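Local coordinates for aromatic amino acid exporter YddG (Starkeya novella, PDB 5I20), which transports amino acids of many kinds, among them threonine, methionine, lysine and glutamate, across the bacterial inner membrane, binding them in a large central cavity, at residues Thr36-Thr41 with Cys185-Ala189; Pro66-His70 with Phe173-Pro177; Leu88-Glu93 with Glu148-Tyr153; Gly95-Tyr99 with Ala156-Ala160; Val134-Ala138 with Ala266-Ala270. All coordinates share one frame. Residue numbers count along the deposited sequence, not the author numbering.

Contact 1: residues Thr36-Thr41 with Cys185-Ala189; sequences TALTFT and CLATA
F40 and A189 have the most surface covered in this buried contact, followed by C185. Both segments are helical and lie within longer membrane helices. The axes of segments 36-41 and 185-189 approach to 7.9 Å and run nearly antiparallel, with a signed crossing angle of -161°. The register pairs A37 with A189, whose CA atoms are only 4.0 Å apart. F40 lies nearest C185 (CA to CA 5.1 Å) and T41 nearest L186 (CA to CA 5.4 Å). F40 points toward the other helix with chi1 near -90°. Its CD2 lies 3.5 Å from C185 SG, a sulfur-aromatic contact with the sulfur oblique to the ring and 4.7 Å from its centroid. F40 O also lies 3.5 Å from C185 CB. A189 sets its methyl into the facing helix: CB is 3.5 Å from A37 O, 3.9 Å from F40 CB and 3.4 Å from T41 OG1. That hydroxyl is turned back to its own helix, with T41 OG1 donating to A37 O at 2.7 Å. At the edge, L186 CD2 reaches T41 O at 3.9 Å. Beyond the pair, the F40 ring meets H79 and F225. The small alanines allow the close approach. This is antiparallel membrane-helix packing, here between the two inverted repeats of the DMT fold.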
# COMPACT_ATOMS: atom_id res chain seq x y z
N THR A 36 12.09 6.18 -5.33
CA THR A 36 11.24 5.18 -5.97
C THR A 36 12.04 4.41 -7.02
O THR A 36 11.99 3.17 -7.06
CB THR A 36 10.01 5.84 -6.63
OG1 THR A 36 9.22 6.48 -5.62
CG2 THR A 36 9.16 4.80 -7.35
N ALA A 37 12.78 5.13 -7.85
CA ALA A 37 13.62 4.53 -8.88
C ALA A 37 14.63 3.55 -8.29
O ALA A 37 14.86 2.47 -8.84
CB ALA A 37 14.34 5.61 -9.67
N LEU A 38 15.24 3.93 -7.17
CA LEU A 38 16.24 3.09 -6.52
C LEU A 38 15.59 1.87 -5.86
O LEU A 38 16.07 0.74 -6.02
CB LEU A 38 17.04 3.89 -5.49
CG LEU A 38 17.93 5.01 -6.01
CD1 LEU A 38 18.53 5.81 -4.86
CD2 LEU A 38 19.04 4.47 -6.91
N THR A 39 14.51 2.09 -5.13
CA THR A 39 13.89 1.00 -4.37
C THR A 39 13.13 0.01 -5.26
O THR A 39 13.05 -1.18 -4.94
CB THR A 39 12.93 1.55 -3.30
OG1 THR A 39 12.06 2.53 -3.88
CG2 THR A 39 13.71 2.19 -2.16
N PHE A 40 12.57 0.48 -6.37
CA PHE A 40 11.82 -0.40 -7.26
C PHE A 40 12.73 -1.18 -8.19
O PHE A 40 12.36 -2.25 -8.68
CB PHE A 40 10.78 0.39 -8.06
CG PHE A 40 9.45 0.49 -7.37
CD1 PHE A 40 9.22 1.46 -6.41
CD2 PHE A 40 8.44 -0.40 -7.68
CE1 PHE A 40 8.00 1.55 -5.78
CE2 PHE A 40 7.21 -0.32 -7.04
CZ PHE A 40 7.00 0.65 -6.09
N THR A 41 13.92 -0.65 -8.45
CA THR A 41 14.94 -1.41 -9.17
C THR A 41 15.37 -2.58 -8.30
O THR A 41 15.47 -3.71 -8.77
CB THR A 41 16.16 -0.55 -9.54
OG1 THR A 41 15.76 0.48 -10.45
CG2 THR A 41 17.24 -1.39 -10.20
N CYS A 185 7.75 -3.24 -11.58
CA CYS A 185 8.64 -2.47 -10.73
C CYS A 185 9.77 -1.83 -11.52
O CYS A 185 10.07 -0.65 -11.34
CB CYS A 185 9.22 -3.35 -9.61
SG CYS A 185 8.02 -3.82 -8.35
N LEU A 186 10.40 -2.60 -12.41
CA LEU A 186 11.50 -2.09 -13.22
C LEU A 186 11.02 -0.99 -14.16
O LEU A 186 11.70 0.03 -14.32
CB LEU A 186 12.15 -3.22 -14.02
CG LEU A 186 12.91 -4.26 -13.19
CD1 LEU A 186 13.46 -5.37 -14.07
CD2 LEU A 186 14.01 -3.60 -12.38
N ALA A 187 9.86 -1.19 -14.76
CA ALA A 187 9.26 -0.18 -15.62
C ALA A 187 8.94 1.08 -14.83
O ALA A 187 9.22 2.20 -15.27
CB ALA A 187 8.02 -0.71 -16.31
N THR A 188 8.35 0.90 -13.64
CA THR A 188 8.04 2.01 -12.76
C THR A 188 9.31 2.75 -12.34
O THR A 188 9.33 3.97 -12.24
CB THR A 188 7.28 1.55 -11.50
OG1 THR A 188 6.07 0.88 -11.88
CG2 THR A 188 6.93 2.74 -10.61
N ALA A 189 10.37 1.99 -12.09
CA ALA A 189 11.65 2.57 -11.73
C ALA A 189 12.23 3.38 -12.89
O ALA A 189 12.80 4.45 -12.68
CB ALA A 189 12.63 1.49 -11.29

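Contact 2: residues Pro66-His70 with Phe173-Pro177; sequences PVWVH and FARVP
Residues 66-70 are helical, part of helix 65-88. Residues 173-177 form a loop, with a type I beta turn from F173 to V176 closed by V176 N to F173 O at 2.9 Å. The backbones stay well apart: the nearest CA atoms, V67 and F173, are 7.4 Å from each other. The contact is made mainly by side chains, on the cytoplasmic side of the DMT fold. It joins a helix of the first repeat to the loop between helices 150-169 and 181-199 of the second. F173 (chi1 m) points toward the helix and has the most surface covered. V67 (chi1 t) places CG2 4.0 Å from F173 CD1 and 3.9 Å from V176 CG2, so one methyl touches both ends of the turn. P66 O lies 3.7 Å from F173 CZ. H70 (chi1 t) also bonds through NE2 to Y166 O. Its ring and that of F173 form an offset stack, with centroids 4.5 Å apart and planes at 29°. F173 CE2 lies over one face of the imidazole, 3.5 Å from H70 CG.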
# COMPACT_ATOMS: atom_id res chain seq x y z
N PRO A 66 -2.47 -5.27 -22.32
CA PRO A 66 -3.32 -4.89 -21.17
C PRO A 66 -2.69 -5.24 -19.82
O PRO A 66 -3.03 -4.63 -18.81
CB PRO A 66 -4.60 -5.71 -21.39
CG PRO A 66 -4.62 -6.00 -22.85
CD PRO A 66 -3.18 -6.19 -23.22
N VAL A 67 -1.79 -6.22 -19.82
CA VAL A 67 -1.07 -6.60 -18.60
C VAL A 67 -0.12 -5.48 -18.18
O VAL A 67 -0.04 -5.13 -17.00
CB VAL A 67 -0.28 -7.91 -18.80
CG1 VAL A 67 0.60 -8.20 -17.59
CG2 VAL A 67 -1.24 -9.07 -19.05
N TRP A 68 0.58 -4.90 -19.15
CA TRP A 68 1.51 -3.81 -18.88
C TRP A 68 0.80 -2.51 -18.54
O TRP A 68 1.30 -1.72 -17.74
CB TRP A 68 2.43 -3.59 -20.09
CG TRP A 68 3.29 -4.77 -20.38
CD1 TRP A 68 3.16 -5.64 -21.41
CD2 TRP A 68 4.41 -5.22 -19.61
NE1 TRP A 68 4.13 -6.61 -21.35
CE2 TRP A 68 4.91 -6.37 -20.25
CE3 TRP A 68 5.04 -4.76 -18.45
CZ2 TRP A 68 6.02 -7.06 -19.76
CZ3 TRP A 68 6.13 -5.45 -17.97
CH2 TRP A 68 6.61 -6.59 -18.62
N VAL A 69 -0.35 -2.27 -19.15
CA VAL A 69 -1.13 -1.08 -18.85
C VAL A 69 -1.59 -1.15 -17.40
O VAL A 69 -1.53 -0.16 -16.66
CB VAL A 69 -2.34 -0.93 -19.79
CG1 VAL A 69 -3.30 0.13 -19.28
CG2 VAL A 69 -1.87 -0.59 -21.20
N HIS A 70 -2.03 -2.33 -16.99
CA HIS A 70 -2.49 -2.59 -15.63
C HIS A 70 -1.38 -2.40 -14.59
O HIS A 70 -1.54 -1.68 -13.61
CB HIS A 70 -3.07 -4.00 -15.55
CG HIS A 70 -3.22 -4.52 -14.15
ND1 HIS A 70 -2.41 -5.51 -13.64
CD2 HIS A 70 -4.10 -4.20 -13.17
CE1 HIS A 70 -2.78 -5.77 -12.39
NE2 HIS A 70 -3.80 -4.99 -12.09
N PHE A 173 -6.38 -10.63 -13.78
CA PHE A 173 -5.16 -11.15 -14.37
C PHE A 173 -4.58 -12.29 -13.54
O PHE A 173 -3.37 -12.43 -13.43
CB PHE A 173 -4.12 -10.04 -14.52
CG PHE A 173 -4.58 -8.89 -15.36
CD1 PHE A 173 -4.48 -8.94 -16.75
CD2 PHE A 173 -5.10 -7.75 -14.78
CE1 PHE A 173 -4.90 -7.88 -17.52
CE2 PHE A 173 -5.53 -6.68 -15.55
CZ PHE A 173 -5.43 -6.75 -16.93
N ALA A 174 -5.46 -13.11 -12.96
CA ALA A 174 -5.03 -14.19 -12.08
C ALA A 174 -4.15 -15.22 -12.80
O ALA A 174 -3.34 -15.90 -12.17
CB ALA A 174 -6.24 -14.88 -11.46
N ARG A 175 -4.30 -15.33 -14.12
CA ARG A 175 -3.47 -16.25 -14.89
C ARG A 175 -2.03 -15.75 -15.00
O ARG A 175 -1.11 -16.53 -15.22
CB ARG A 175 -4.06 -16.47 -16.29
N VAL A 176 -1.85 -14.44 -14.85
CA VAL A 176 -0.53 -13.82 -14.97
C VAL A 176 0.35 -14.14 -13.76
O VAL A 176 -0.03 -13.87 -12.63
CB VAL A 176 -0.64 -12.29 -15.13
CG1 VAL A 176 0.75 -11.67 -15.22
CG2 VAL A 176 -1.46 -11.94 -16.36
N PRO A 177 1.54 -14.72 -14.02
CA PRO A 177 2.49 -15.11 -12.97
C PRO A 177 2.90 -13.94 -12.07
O PRO A 177 2.93 -12.80 -12.52
CB PRO A 177 3.70 -15.63 -13.76
CG PRO A 177 3.13 -16.07 -15.07
CD PRO A 177 2.02 -15.10 -15.36

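Contact 3: residues Leu88-Glu93 with Glu148-Tyr153; sequences LAPPAE and EYVPGY
The methyl of A89 is at the centre of this contact. A89 CB sits 3.7 Å from G152 CA, 4.1 Å from Y149 CB and 4.0 Å from Y153 CE1. L88 comes just before it, and its CA is 4.5 Å from that of G152, the closest backbone pairing. G152 has no side chain; a CB there would point into A89 CB and L88 C and clash. The bare glycine therefore lets the two backbones come this close. L88 (chi1 m, chi2 t) points toward the second segment. Its CB lies 3.6 Å from G152 CA, and its CD1 is 3.7 Å from P151 CB on the surface. A89 is extended (phi/psi -148/147), the first residue to leave the helical conformation of helix 65-88. P90 is the N-cap of helix 91-98. P90 CD rests over the face of the Y149 ring, 3.4 Å from its centroid, a CH-pi contact. Y149 CD1 also lies 3.4 Å from L88 O. Y149 ends a short 3-10 segment, and helix 150-169 begins at V150. At the polar edge, Y153 OH gives a weak hydrogen bond to E93 OE2 at 3.4 Å; the same hydroxyl also bonds A146 N. The arrangement is the short periplasmic turn between helices 65-88 and 91-98, packed against the N-terminal end of helix 150-169. It joins the start of the second repeat to the first in the DMT fold.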
# COMPACT_ATOMS: atom_id res chain seq x y z
N LEU A 88 1.17 19.39 -2.81
CA LEU A 88 0.08 20.35 -2.84
C LEU A 88 -0.69 20.43 -1.53
O LEU A 88 -1.50 21.34 -1.33
CB LEU A 88 -0.89 20.00 -3.98
CG LEU A 88 -0.31 20.10 -5.39
CD1 LEU A 88 -1.34 19.70 -6.43
CD2 LEU A 88 0.19 21.52 -5.65
N ALA A 89 -0.42 19.49 -0.63
CA ALA A 89 -1.18 19.37 0.61
C ALA A 89 -0.30 18.85 1.74
O ALA A 89 0.61 18.07 1.50
CB ALA A 89 -2.38 18.45 0.40
N PRO A 90 -0.58 19.30 2.97
CA PRO A 90 0.11 18.77 4.15
C PRO A 90 -0.05 17.25 4.25
O PRO A 90 -1.11 16.72 3.92
CB PRO A 90 -0.57 19.49 5.33
CG PRO A 90 -1.79 20.15 4.76
CD PRO A 90 -1.50 20.39 3.31
N PRO A 91 1.01 16.56 4.71
CA PRO A 91 1.11 15.09 4.71
C PRO A 91 0.03 14.38 5.51
O PRO A 91 -0.36 13.28 5.14
CB PRO A 91 2.48 14.84 5.36
CG PRO A 91 3.24 16.10 5.14
CD PRO A 91 2.23 17.20 5.24
N ALA A 92 -0.44 15.00 6.59
CA ALA A 92 -1.42 14.36 7.46
C ALA A 92 -2.76 14.18 6.76
O ALA A 92 -3.36 13.11 6.81
CB ALA A 92 -1.60 15.17 8.73
N GLU A 93 -3.22 15.23 6.09
CA GLU A 93 -4.49 15.19 5.37
C GLU A 93 -4.36 14.41 4.06
O GLU A 93 -5.31 13.76 3.63
CB GLU A 93 -5.00 16.60 5.10
CG GLU A 93 -5.59 17.27 6.33
CD GLU A 93 -4.79 18.46 6.80
OE1 GLU A 93 -4.30 18.43 7.95
OE2 GLU A 93 -4.66 19.43 6.02
N GLU A 148 -7.33 25.67 0.04
CA GLU A 148 -6.16 25.87 -0.81
C GLU A 148 -5.40 24.56 -1.03
O GLU A 148 -4.56 24.47 -1.92
CB GLU A 148 -5.22 26.93 -0.21
CG GLU A 148 -4.78 26.66 1.23
CD GLU A 148 -5.73 27.23 2.25
OE1 GLU A 148 -6.96 27.22 2.01
OE2 GLU A 148 -5.26 27.71 3.31
N TYR A 149 -5.71 23.55 -0.24
CA TYR A 149 -5.03 22.26 -0.35
C TYR A 149 -5.85 21.24 -1.14
O TYR A 149 -5.43 20.10 -1.31
CB TYR A 149 -4.72 21.71 1.05
CG TYR A 149 -3.80 22.58 1.86
CD1 TYR A 149 -2.68 23.16 1.28
CD2 TYR A 149 -4.05 22.83 3.21
CE1 TYR A 149 -1.83 23.97 2.02
CE2 TYR A 149 -3.20 23.64 3.96
CZ TYR A 149 -2.10 24.20 3.36
OH TYR A 149 -1.26 25.00 4.10
N VAL A 150 -7.00 21.67 -1.65
CA VAL A 150 -7.91 20.81 -2.41
C VAL A 150 -7.25 20.09 -3.61
O VAL A 150 -7.53 18.91 -3.83
CB VAL A 150 -9.14 21.61 -2.91
CG1 VAL A 150 -9.89 20.84 -4.00
CG2 VAL A 150 -10.07 21.92 -1.75
N PRO A 151 -6.37 20.77 -4.37
CA PRO A 151 -5.70 20.00 -5.43
C PRO A 151 -4.91 18.80 -4.90
O PRO A 151 -4.83 17.78 -5.57
CB PRO A 151 -4.76 21.03 -6.06
CG PRO A 151 -5.46 22.32 -5.86
CD PRO A 151 -6.11 22.22 -4.51
N GLY A 152 -4.35 18.94 -3.70
CA GLY A 152 -3.61 17.85 -3.08
C GLY A 152 -4.51 16.73 -2.61
O GLY A 152 -4.16 15.56 -2.71
N TYR A 153 -5.69 17.08 -2.10
CA TYR A 153 -6.65 16.08 -1.65
C TYR A 153 -7.14 15.25 -2.83
O TYR A 153 -7.31 14.03 -2.71
CB TYR A 153 -7.84 16.74 -0.94
CG TYR A 153 -7.48 17.66 0.20
CD1 TYR A 153 -6.37 17.43 1.00
CD2 TYR A 153 -8.27 18.77 0.48
CE1 TYR A 153 -6.05 18.28 2.05
CE2 TYR A 153 -7.96 19.62 1.53
CZ TYR A 153 -6.85 19.38 2.30
OH TYR A 153 -6.56 20.23 3.34

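Contact 4: residues Gly95-Tyr99 with Ala156-Ala160; sequences GLVAY and AAACA. With OLC ((2R)-2,3-dihydroxypropyl (9Z)-octadec-9-enoate), chain G.
This is a small-residue contact between two membrane helices, inside the fold; the contact's centre is about 11 Å from the centre of the chain. Helix 91-98 of the first DMT repeat here meets helix 150-169, the first helix of the second. Residues 95-98 form the C-terminal end of helix 91-98, and Y99 is the first residue past it. Residues 156-160 are helical throughout. The CA atoms of A98 and A160 are 4.8 Å apart, the nearest pair. V97 (chi1 t) points toward the facing helix. Its CG1 lies 3.7 Å from A156 CB and 3.5 Å from A157 N. A98 packs by its backbone: A98 CA is 3.5 Å from A156 O, a CA-H...O contact, and A98 O is 3.3 Å from A160 CB. A98 CB lies 4.3 Å from C159 SG. The alanines let the two helices come close. An OLC lipid chain reaches the same edge, with C14 3.7 Å from A98 CB and C13 3.9 Å from C159 SG. Helix 65-88 adjoins both sides, with Y82 touching A98 and C159. Helix 246-258 meets Y99, and helix 119-136 meets L96.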
# COMPACT_ATOMS: atom_id res chain seq x y z
N GLY A 95 -2.31 11.84 3.64
CA GLY A 95 -2.24 10.45 4.05
C GLY A 95 -3.60 9.88 4.41
O GLY A 95 -3.90 8.72 4.10
N LEU A 96 -4.43 10.70 5.05
CA LEU A 96 -5.78 10.27 5.42
C LEU A 96 -6.66 10.06 4.19
O LEU A 96 -7.39 9.08 4.12
CB LEU A 96 -6.43 11.29 6.36
CG LEU A 96 -7.86 10.93 6.77
CD1 LEU A 96 -7.89 9.59 7.49
CD2 LEU A 96 -8.51 12.01 7.62
N VAL A 97 -6.59 10.99 3.24
CA VAL A 97 -7.40 10.86 2.03
C VAL A 97 -6.97 9.63 1.23
O VAL A 97 -7.81 8.84 0.81
CB VAL A 97 -7.31 12.13 1.14
CG1 VAL A 97 -7.98 11.89 -0.21
CG2 VAL A 97 -7.97 13.31 1.84
N ALA A 98 -5.66 9.46 1.05
CA ALA A 98 -5.14 8.28 0.37
C ALA A 98 -5.56 6.98 1.05
O ALA A 98 -5.79 5.97 0.39
CB ALA A 98 -3.62 8.35 0.27
N TYR A 99 -5.68 7.01 2.38
CA TYR A 99 -6.02 5.79 3.11
C TYR A 99 -7.51 5.49 3.11
O TYR A 99 -8.02 4.77 3.97
CB TYR A 99 -5.48 5.85 4.55
CG TYR A 99 -4.37 4.84 4.76
CD1 TYR A 99 -4.66 3.48 4.89
CD2 TYR A 99 -3.04 5.22 4.80
CE1 TYR A 99 -3.67 2.55 5.06
CE2 TYR A 99 -2.03 4.29 4.97
CZ TYR A 99 -2.35 2.96 5.11
OH TYR A 99 -1.35 2.03 5.28
N ALA A 156 -4.46 12.96 -3.84
CA ALA A 156 -4.46 11.90 -2.84
C ALA A 156 -5.62 10.94 -3.07
O ALA A 156 -5.49 9.73 -2.85
CB ALA A 156 -4.52 12.49 -1.43
N ALA A 157 -6.76 11.47 -3.51
CA ALA A 157 -7.91 10.63 -3.83
C ALA A 157 -7.66 9.81 -5.09
O ALA A 157 -8.07 8.66 -5.18
CB ALA A 157 -9.17 11.47 -3.98
N ALA A 158 -6.99 10.42 -6.06
CA ALA A 158 -6.64 9.74 -7.31
C ALA A 158 -5.72 8.56 -7.03
O ALA A 158 -5.87 7.48 -7.60
CB ALA A 158 -5.99 10.71 -8.29
N CYS A 159 -4.76 8.80 -6.14
CA CYS A 159 -3.84 7.78 -5.67
C CYS A 159 -4.58 6.58 -5.08
O CYS A 159 -4.28 5.43 -5.40
CB CYS A 159 -2.89 8.39 -4.64
SG CYS A 159 -2.05 7.21 -3.58
N ALA A 160 -5.55 6.87 -4.23
CA ALA A 160 -6.34 5.83 -3.56
C ALA A 160 -7.12 4.98 -4.55
O ALA A 160 -7.16 3.76 -4.43
CB ALA A 160 -7.29 6.46 -2.54
C10 OLC G . -0.25 0.93 -0.51
C9 OLC G . 1.01 0.13 -0.52
C11 OLC G . -0.33 2.16 -1.33
C8 OLC G . 2.18 0.59 -1.32
C16 OLC G . -0.04 5.89 2.07
C12 OLC G . -1.27 3.13 -0.70
C7 OLC G . 3.19 1.25 -0.44
C15 OLC G . -0.05 6.10 0.59
C13 OLC G . -0.88 4.52 -1.08
C6 OLC G . 4.37 1.66 -1.26
C14 OLC G . -1.27 5.47 0.00
C5 OLC G . 4.57 3.14 -1.14
C4 OLC G . 5.94 3.50 -1.60
C3 OLC G . 6.21 4.94 -1.29
C2 OLC G . 7.65 5.24 -1.56

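Contact 5: residues Val134-Ala138 with Ala266-Ala270; sequences VLLGA and ALAIA. With OLC ((2R)-2,3-dihydroxypropyl (9Z)-octadec-9-enoate), chain I.
A266 points its methyl toward the 134-138 segment and overlaps two residues there. A266 CB lies 3.6 Å from A138 CB and 3.7 Å from V134 CG1. Residues 134-136 close helix 119-136. G137 and A138 follow as a turn, with A138 N bonded to L135 O at 2.9 Å. Residues 266-270 are helical, near the start of helix 265-282. The nearest CA atoms are those of L135 and A266, 5.5 Å apart. L135 (chi1 t, chi2 p) has the most surface covered. Its CD1 is 3.9 Å from L267 CD2, and its CB is 4.3 Å from A270 CB. L267 has its CA-to-CB bond pointing away, yet with chi1 t and chi2 m its CD2 reaches L135 CD1. V134 CG1 (chi1 t) also lies 4.5 Å from I269 CB. The side chains that meet are all apolar. An OLC lipid chain lies beside the second helix, with C6 3.6 Å from L267 CD1 and C3 3.7 Å from A268 CB. The last helix of each repeat thus meets the other, and helix 246-258 packs on both: T252 touches L135 and L267, and V249 touches A270.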
# COMPACT_ATOMS: atom_id res chain seq x y z
N VAL A 134 -8.88 8.45 13.87
CA VAL A 134 -8.49 8.78 15.24
C VAL A 134 -6.97 8.87 15.35
O VAL A 134 -6.44 9.77 15.99
CB VAL A 134 -9.01 7.74 16.25
CG1 VAL A 134 -8.45 8.01 17.64
CG2 VAL A 134 -10.52 7.74 16.28
N LEU A 135 -6.28 7.93 14.72
CA LEU A 135 -4.84 7.82 14.83
C LEU A 135 -4.12 8.99 14.16
O LEU A 135 -3.35 9.70 14.79
CB LEU A 135 -4.37 6.49 14.22
CG LEU A 135 -2.95 6.03 14.54
CD1 LEU A 135 -2.70 6.04 16.04
CD2 LEU A 135 -2.73 4.64 13.97
N LEU A 136 -4.39 9.19 12.87
CA LEU A 136 -3.71 10.22 12.10
C LEU A 136 -4.06 11.62 12.61
O LEU A 136 -3.30 12.57 12.41
CB LEU A 136 -4.06 10.09 10.61
CG LEU A 136 -3.70 8.77 9.92
CD1 LEU A 136 -3.97 8.83 8.42
CD2 LEU A 136 -2.25 8.37 10.19
N GLY A 137 -5.20 11.74 13.29
CA GLY A 137 -5.62 13.01 13.85
C GLY A 137 -5.10 13.25 15.25
O GLY A 137 -5.37 14.29 15.85
N ALA A 138 -4.34 12.30 15.77
CA ALA A 138 -3.80 12.40 17.13
C ALA A 138 -2.60 13.34 17.21
O ALA A 138 -2.07 13.58 18.29
CB ALA A 138 -3.41 11.02 17.65
N ALA A 266 -5.46 7.52 21.64
CA ALA A 266 -5.85 7.40 20.24
C ALA A 266 -5.34 6.10 19.63
O ALA A 266 -6.00 5.49 18.80
CB ALA A 266 -5.33 8.60 19.45
N LEU A 267 -4.15 5.69 20.06
CA LEU A 267 -3.56 4.45 19.59
C LEU A 267 -4.34 3.25 20.15
O LEU A 267 -4.58 2.27 19.44
CB LEU A 267 -2.08 4.39 19.99
CG LEU A 267 -1.19 3.26 19.46
CD1 LEU A 267 -1.21 2.06 20.40
CD2 LEU A 267 -1.59 2.84 18.05
N ALA A 268 -4.74 3.35 21.41
CA ALA A 268 -5.51 2.29 22.05
C ALA A 268 -6.87 2.11 21.36
O ALA A 268 -7.29 0.99 21.09
CB ALA A 268 -5.70 2.57 23.53
N ILE A 269 -7.54 3.23 21.09
CA ILE A 269 -8.84 3.21 20.42
C ILE A 269 -8.73 2.65 19.00
O ILE A 269 -9.57 1.85 18.58
CB ILE A 269 -9.47 4.62 20.37
CG1 ILE A 269 -9.79 5.12 21.79
CG2 ILE A 269 -10.74 4.62 19.54
CD1 ILE A 269 -10.87 4.33 22.48
N ALA A 270 -7.70 3.06 18.28
CA ALA A 270 -7.47 2.56 16.92
C ALA A 270 -7.23 1.05 16.93
O ALA A 270 -7.74 0.33 16.09
CB ALA A 270 -6.31 3.28 16.27
C9 OLC I . -1.39 -3.44 21.99
C8 OLC I . -2.23 -2.66 22.94
C7 OLC I . -2.46 -1.29 22.40
C6 OLC I . -1.54 -0.32 23.07
C5 OLC I . -2.34 0.74 23.75
C4 OLC I . -1.43 1.75 24.35
C3 OLC I . -2.20 2.96 24.74
C2 OLC I . -2.31 3.05 26.22

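All five contacts join the first repeat to the second in this inverted-repeat membrane fold. Contacts 3 and 4 share helices 91-98 and 150-169, with centres 10 Å apart, and touch where Y153 O meets V97 CG1. Contact 4 also touches contact 5 through L96 and L136. Contacts 1 and 5 lie on opposite sides of the chain's centre, 33 Å between centres. Contact 2 is 37 Å from contact 5, centre to centre, on the cytoplasmic side. Along the chain the first segments run 1 to 5 in order; the second segments come as 3, 4, 2, 1, 5. Contacts 2, 3 and 4 fall within the span of contact 1. Apart from the neighbouring contacts 3 and 4, these separations show the repeats meeting at well-spaced points.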